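Local coordinates for protein ornithine carbamoyltransferase (Giardia intestinalis, PDB 3GRF) that probably transfers the carbamoyl group of carbamoyl phosphate to ornithine, giving citrulline, at residues L129-F142 with N173-M187. Residues are numbered along the deposited sequence; the frame is centred on the assembly and turned at random.
Sequences LDDFGHPLQMVCDF and NVTYDLMRGCALLGM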
loop_
_atom_site.group_PDB
_atom_site.type_symbol
_atom_site.label_atom_id
_atom_site.label_comp_id
_atom_site.label_asym_id
_atom_site.label_seq_id
_atom_site.Cartn_x
_atom_site.Cartn_y
_atom_site.Cartn_z
ATOM N N LEU A 129 15.748 1.799 -10.940
ATOM C CA LEU A 129 16.026 1.487 -12.341
ATOM C C LEU A 129 15.837 2.787 -13.105
ATOM O O LEU A 129 14.818 3.451 -12.949
ATOM C CB LEU A 129 15.112 0.394 -12.926
ATOM C CG LEU A 129 15.210 0.085 -14.445
ATOM C CD1 LEU A 129 16.630 -0.223 -14.909
ATOM C CD2 LEU A 129 14.308 -1.076 -14.817
ATOM N N ASP A 130 16.829 3.168 -13.907
ATOM C CA ASP A 130 16.675 4.289 -14.838
ATOM C C ASP A 130 17.497 3.965 -16.059
ATOM O O ASP A 130 17.982 2.845 -16.164
ATOM C CB ASP A 130 17.055 5.636 -14.185
ATOM C CG ASP A 130 18.551 5.769 -13.845
ATOM O OD1 ASP A 130 19.350 4.812 -13.974
ATOM O OD2 ASP A 130 18.921 6.884 -13.440
ATOM N N ASP A 131 17.687 4.933 -16.958
ATOM C CA ASP A 131 18.441 4.704 -18.203
ATOM C C ASP A 131 19.961 4.638 -18.051
ATOM O O ASP A 131 20.676 4.568 -19.048
ATOM C CB ASP A 131 18.034 5.692 -19.301
ATOM C CG ASP A 131 18.264 7.148 -18.926
ATOM O OD1 ASP A 131 17.925 7.987 -19.794
ATOM O OD2 ASP A 131 18.765 7.448 -17.805
ATOM N N PHE A 132 20.451 4.638 -16.811
ATOM C CA PHE A 132 21.905 4.672 -16.558
ATOM C C PHE A 132 22.413 3.568 -15.600
ATOM O O PHE A 132 23.583 3.184 -15.671
ATOM C CB PHE A 132 22.318 6.062 -16.056
ATOM C CG PHE A 132 23.781 6.386 -16.242
ATOM C CD1 PHE A 132 24.375 6.296 -17.489
ATOM C CD2 PHE A 132 24.553 6.837 -15.159
ATOM C CE1 PHE A 132 25.725 6.604 -17.661
ATOM C CE2 PHE A 132 25.901 7.160 -15.313
ATOM C CZ PHE A 132 26.481 7.050 -16.582
ATOM N N GLY A 133 21.545 3.056 -14.726
ATOM C CA GLY A 133 21.889 1.906 -13.868
ATOM C C GLY A 133 20.749 1.080 -13.282
ATOM O O GLY A 133 19.591 1.332 -13.563
ATOM N N HIS A 134 21.091 0.099 -12.441
ATOM C CA HIS A 134 20.124 -0.747 -11.743
ATOM C C HIS A 134 20.816 -1.503 -10.619
ATOM O O HIS A 134 20.930 -2.728 -10.679
ATOM C CB HIS A 134 19.441 -1.745 -12.710
ATOM C CG HIS A 134 18.174 -2.336 -12.164
ATOM N ND1 HIS A 134 17.444 -3.311 -12.824
ATOM C CD2 HIS A 134 17.530 -2.110 -10.996
ATOM C CE1 HIS A 134 16.403 -3.647 -12.086
ATOM N NE2 HIS A 134 16.428 -2.924 -10.980
ATOM N N PRO A 135 21.269 -0.765 -9.590
ATOM C CA PRO A 135 22.168 -1.257 -8.555
ATOM C C PRO A 135 21.539 -2.281 -7.638
ATOM O O PRO A 135 22.266 -3.103 -7.065
ATOM C CB PRO A 135 22.577 0.011 -7.786
ATOM C CG PRO A 135 21.493 1.054 -8.101
ATOM C CD PRO A 135 20.912 0.662 -9.424
ATOM N N LEU A 136 20.211 -2.228 -7.475
ATOM C CA LEU A 136 19.473 -3.252 -6.706
ATOM C C LEU A 136 19.557 -4.620 -7.365
ATOM O O LEU A 136 19.679 -5.661 -6.706
ATOM C CB LEU A 136 18.002 -2.848 -6.552
ATOM C CG LEU A 136 17.683 -1.652 -5.646
ATOM C CD1 LEU A 136 16.191 -1.216 -5.825
ATOM C CD2 LEU A 136 17.982 -2.013 -4.235
ATOM N N GLN A 137 19.482 -4.610 -8.690
ATOM C CA GLN A 137 19.696 -5.797 -9.509
ATOM C C GLN A 137 21.156 -6.200 -9.386
ATOM O O GLN A 137 21.455 -7.383 -9.380
ATOM C CB GLN A 137 19.391 -5.470 -10.998
ATOM C CG GLN A 137 19.345 -6.704 -11.979
ATOM C CD GLN A 137 18.244 -7.708 -11.637
ATOM O OE1 GLN A 137 17.100 -7.373 -11.677
ATOM N NE2 GLN A 137 18.613 -8.920 -11.231
ATOM N N MET A 138 22.080 -5.229 -9.306
ATOM C CA MET A 138 23.504 -5.596 -9.315
ATOM C C MET A 138 23.830 -6.363 -8.057
ATOM O O MET A 138 24.413 -7.427 -8.142
ATOM C CB MET A 138 24.472 -4.399 -9.496
ATOM C CG MET A 138 24.384 -3.730 -10.848
ATOM S SD MET A 138 24.582 -4.820 -12.292
ATOM C CE MET A 138 22.912 -5.332 -12.584
ATOM N N VAL A 139 23.405 -5.875 -6.904
ATOM C CA VAL A 139 23.654 -6.639 -5.660
ATOM C C VAL A 139 23.002 -8.044 -5.737
ATOM O O VAL A 139 23.533 -9.016 -5.189
ATOM C CB VAL A 139 23.098 -5.943 -4.416
ATOM C CG1 VAL A 139 23.528 -6.716 -3.121
ATOM C CG2 VAL A 139 23.551 -4.510 -4.380
ATOM N N CYS A 140 21.872 -8.136 -6.448
ATOM C CA CYS A 140 21.134 -9.379 -6.645
ATOM C C CYS A 140 21.945 -10.378 -7.409
ATOM O O CYS A 140 22.175 -11.494 -6.971
ATOM C CB CYS A 140 19.868 -9.105 -7.457
ATOM S SG CYS A 140 18.910 -10.629 -7.667
ATOM N N ASP A 141 22.375 -9.963 -8.590
ATOM C CA ASP A 141 23.128 -10.813 -9.519
ATOM C C ASP A 141 24.491 -11.280 -9.017
ATOM O O ASP A 141 24.797 -12.464 -9.040
ATOM C CB ASP A 141 23.270 -10.052 -10.817
ATOM C CG ASP A 141 21.926 -9.790 -11.473
ATOM O OD1 ASP A 141 21.814 -8.896 -12.350
ATOM O OD2 ASP A 141 20.979 -10.499 -11.101
ATOM N N PHE A 142 25.303 -10.369 -8.499
ATOM C CA PHE A 142 26.591 -10.820 -7.973
ATOM C C PHE A 142 26.450 -11.697 -6.736
ATOM O O PHE A 142 27.186 -12.664 -6.564
ATOM C CB PHE A 142 27.533 -9.641 -7.777
ATOM C CG PHE A 142 27.857 -8.958 -9.051
ATOM C CD1 PHE A 142 27.288 -7.715 -9.355
ATOM C CD2 PHE A 142 28.676 -9.581 -9.998
ATOM C CE1 PHE A 142 27.577 -7.092 -10.532
ATOM C CE2 PHE A 142 28.985 -8.930 -11.212
ATOM C CZ PHE A 142 28.415 -7.694 -11.461
ATOM N N ASN A 173 21.351 0.281 -19.639
ATOM C CA ASN A 173 21.605 0.600 -18.242
ATOM C C ASN A 173 21.988 -0.609 -17.391
ATOM O O ASN A 173 22.741 -0.484 -16.417
ATOM C CB ASN A 173 20.383 1.316 -17.670
ATOM C CG ASN A 173 19.213 0.395 -17.426
ATOM O OD1 ASN A 173 18.633 -0.158 -18.352
ATOM N ND2 ASN A 173 18.857 0.221 -16.154
ATOM N N VAL A 174 21.439 -1.770 -17.753
ATOM C CA VAL A 174 21.743 -3.032 -17.063
ATOM C C VAL A 174 23.176 -3.469 -17.388
ATOM O O VAL A 174 23.918 -3.845 -16.495
ATOM C CB VAL A 174 20.623 -4.136 -17.311
ATOM C CG1 VAL A 174 21.168 -5.570 -17.200
ATOM C CG2 VAL A 174 19.433 -3.952 -16.316
ATOM N N THR A 175 23.578 -3.404 -18.665
ATOM C CA THR A 175 24.941 -3.697 -19.117
ATOM C C THR A 175 25.944 -2.735 -18.474
ATOM O O THR A 175 26.947 -3.196 -17.952
ATOM C CB THR A 175 25.061 -3.599 -20.643
ATOM O OG1 THR A 175 23.920 -4.238 -21.230
ATOM C CG2 THR A 175 26.338 -4.257 -21.152
ATOM N N TYR A 176 25.643 -1.429 -18.489
ATOM C CA TYR A 176 26.435 -0.415 -17.765
ATOM C C TYR A 176 26.702 -0.814 -16.342
ATOM O O TYR A 176 27.838 -0.796 -15.884
ATOM C CB TYR A 176 25.736 0.942 -17.763
ATOM C CG TYR A 176 25.562 1.526 -19.164
ATOM C CD1 TYR A 176 24.826 2.681 -19.358
ATOM C CD2 TYR A 176 26.118 0.884 -20.292
ATOM C CE1 TYR A 176 24.633 3.218 -20.652
ATOM C CE2 TYR A 176 25.945 1.424 -21.616
ATOM C CZ TYR A 176 25.210 2.580 -21.769
ATOM O OH TYR A 176 25.036 3.106 -23.048
ATOM N N ASP A 177 25.655 -1.156 -15.622
ATOM C CA ASP A 177 25.856 -1.441 -14.193
ATOM C C ASP A 177 26.552 -2.794 -13.950
ATOM O O ASP A 177 27.253 -2.947 -12.947
ATOM C CB ASP A 177 24.507 -1.305 -13.437
ATOM C CG ASP A 177 24.554 -0.320 -12.272
ATOM O OD1 ASP A 177 25.557 0.386 -12.048
ATOM O OD2 ASP A 177 23.555 -0.258 -11.550
ATOM N N LEU A 178 26.396 -3.794 -14.867
ATOM C CA LEU A 178 27.115 -5.112 -14.771
ATOM C C LEU A 178 28.613 -4.854 -14.995
ATOM O O LEU A 178 29.443 -5.388 -14.254
ATOM C CB LEU A 178 26.584 -6.106 -15.828
ATOM C CG LEU A 178 25.789 -7.368 -15.422
ATOM C CD1 LEU A 178 25.566 -7.438 -13.909
ATOM C CD2 LEU A 178 24.443 -7.409 -16.149
ATOM N N MET A 179 28.940 -4.058 -16.012
ATOM C CA MET A 179 30.332 -3.696 -16.269
ATOM C C MET A 179 30.951 -3.054 -15.035
ATOM O O MET A 179 32.075 -3.414 -14.646
ATOM C CB MET A 179 30.417 -2.729 -17.444
ATOM C CG MET A 179 30.012 -3.346 -18.814
ATOM S SD MET A 179 29.655 -2.044 -20.037
ATOM C CE MET A 179 31.246 -1.255 -20.204
ATOM N N ARG A 180 30.232 -2.111 -14.418
ATOM C CA ARG A 180 30.700 -1.491 -13.154
ATOM C C ARG A 180 30.883 -2.508 -12.015
ATOM O O ARG A 180 31.849 -2.401 -11.256
ATOM C CB ARG A 180 29.774 -0.352 -12.684
ATOM C CG ARG A 180 29.696 0.926 -13.591
ATOM C CD ARG A 180 28.498 1.802 -13.181
ATOM N NE ARG A 180 28.090 2.779 -14.237
ATOM C CZ ARG A 180 26.840 2.963 -14.673
ATOM N NH1 ARG A 180 25.845 2.231 -14.196
ATOM N NH2 ARG A 180 26.572 3.863 -15.618
ATOM N N GLY A 181 29.931 -3.440 -11.842
ATOM C CA GLY A 181 30.036 -4.449 -10.767
ATOM C C GLY A 181 31.276 -5.311 -10.976
ATOM O O GLY A 181 32.046 -5.538 -10.051
ATOM N N CYS A 182 31.477 -5.770 -12.209
ATOM C CA CYS A 182 32.625 -6.571 -12.587
ATOM C C CYS A 182 33.908 -5.781 -12.313
ATOM O O CYS A 182 34.832 -6.299 -11.745
ATOM C CB CYS A 182 32.612 -6.881 -14.088
ATOM S SG CYS A 182 31.549 -8.154 -14.709
ATOM N N ALA A 183 34.001 -4.553 -12.796
ATOM C CA ALA A 183 35.210 -3.763 -12.580
ATOM C C ALA A 183 35.548 -3.689 -11.093
ATOM O O ALA A 183 36.702 -3.823 -10.721
ATOM C CB ALA A 183 34.993 -2.402 -13.091
ATOM N N LEU A 184 34.515 -3.412 -10.285
ATOM C CA LEU A 184 34.558 -3.248 -8.824
ATOM C C LEU A 184 35.057 -4.534 -8.164
ATOM O O LEU A 184 35.869 -4.499 -7.247
ATOM C CB LEU A 184 33.122 -2.917 -8.290
ATOM C CG LEU A 184 32.840 -1.668 -7.434
ATOM C CD1 LEU A 184 33.869 -0.575 -7.683
ATOM C CD2 LEU A 184 31.441 -1.139 -7.711
ATOM N N LEU A 185 34.535 -5.661 -8.683
ATOM C CA LEU A 185 34.837 -6.978 -8.120
ATOM C C LEU A 185 36.066 -7.663 -8.745
ATOM O O LEU A 185 36.530 -8.674 -8.231
ATOM C CB LEU A 185 33.580 -7.896 -8.141
ATOM C CG LEU A 185 32.451 -7.442 -7.187
ATOM C CD1 LEU A 185 31.193 -8.209 -7.530
ATOM C CD2 LEU A 185 32.775 -7.714 -5.654
ATOM N N GLY A 186 36.598 -7.091 -9.826
ATOM C CA GLY A 186 37.848 -7.563 -10.406
ATOM C C GLY A 186 37.628 -8.753 -11.308
ATOM O O GLY A 186 38.477 -9.652 -11.408
ATOM N N MET A 187 36.493 -8.738 -12.007
ATOM C CA MET A 187 36.148 -9.791 -12.940
ATOM C C MET A 187 36.522 -9.418 -14.354
ATOM O O MET A 187 36.503 -8.240 -14.758
ATOM C CB MET A 187 34.633 -10.096 -12.857
ATOM C CG MET A 187 34.218 -10.687 -11.531
ATOM S SD MET A 187 32.494 -10.575 -11.067
ATOM C CE MET A 187 31.861 -11.866 -12.165
#
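At the junction between the carbamoyl-phosphate-binding and ornithine-binding domains, the loop leading into helix 135-151 is held by two side chains of helix 173-185, Asp177 and Arg180, which meet the backbone of His134 and Phe132. Arginine suits its place because its flat end offers two N-H groups at once: NH1 and NH2 of Arg180 both donate to Phe132 O, at 2.9 and 3.1 Å, with the oxygen lying in the guanidinium plane. The Phe132 ring, its CG anti to the backbone N (chi1 -159°), folds back over the same group, so that Arg180 NH2 sits above the centre of one face, a cation-pi contact with the planes 57° apart. Asp177 steadies the arginine, its OD1 forming a salt bridge to Arg180 NH1 at 2.8 Å, while Glu208 takes NE. The other oxygen, Asp177 OD2, accepts from His134 N at 2.6 Å, met from above the carboxylate plane. His134 is the N-cap of helix 135-151, and Pro135, lacking an N-H, suits the first turn. This helix joins the two domains, as in other transcarbamylases, and its first turns, residues 135-142, cross helix 173-185 at -52°. Beyond the polar end, Met138 bends its flexible chain so that CG lies 3.5 Å from Asp177 CB and the sulfur reaches Leu178. Phe142 is then a knob among Leu178, Gly181, Cys182 and Leu185. Gly181, with no side chain, lets the ring come close, Phe142 CE1 lying 3.6 Å from its CA, while Leu185 CD1 makes a CH-pi contact over one face. Past the Schellman turn at Gly186, Met187 SD adds an oblique Met-aromatic contact to Phe142.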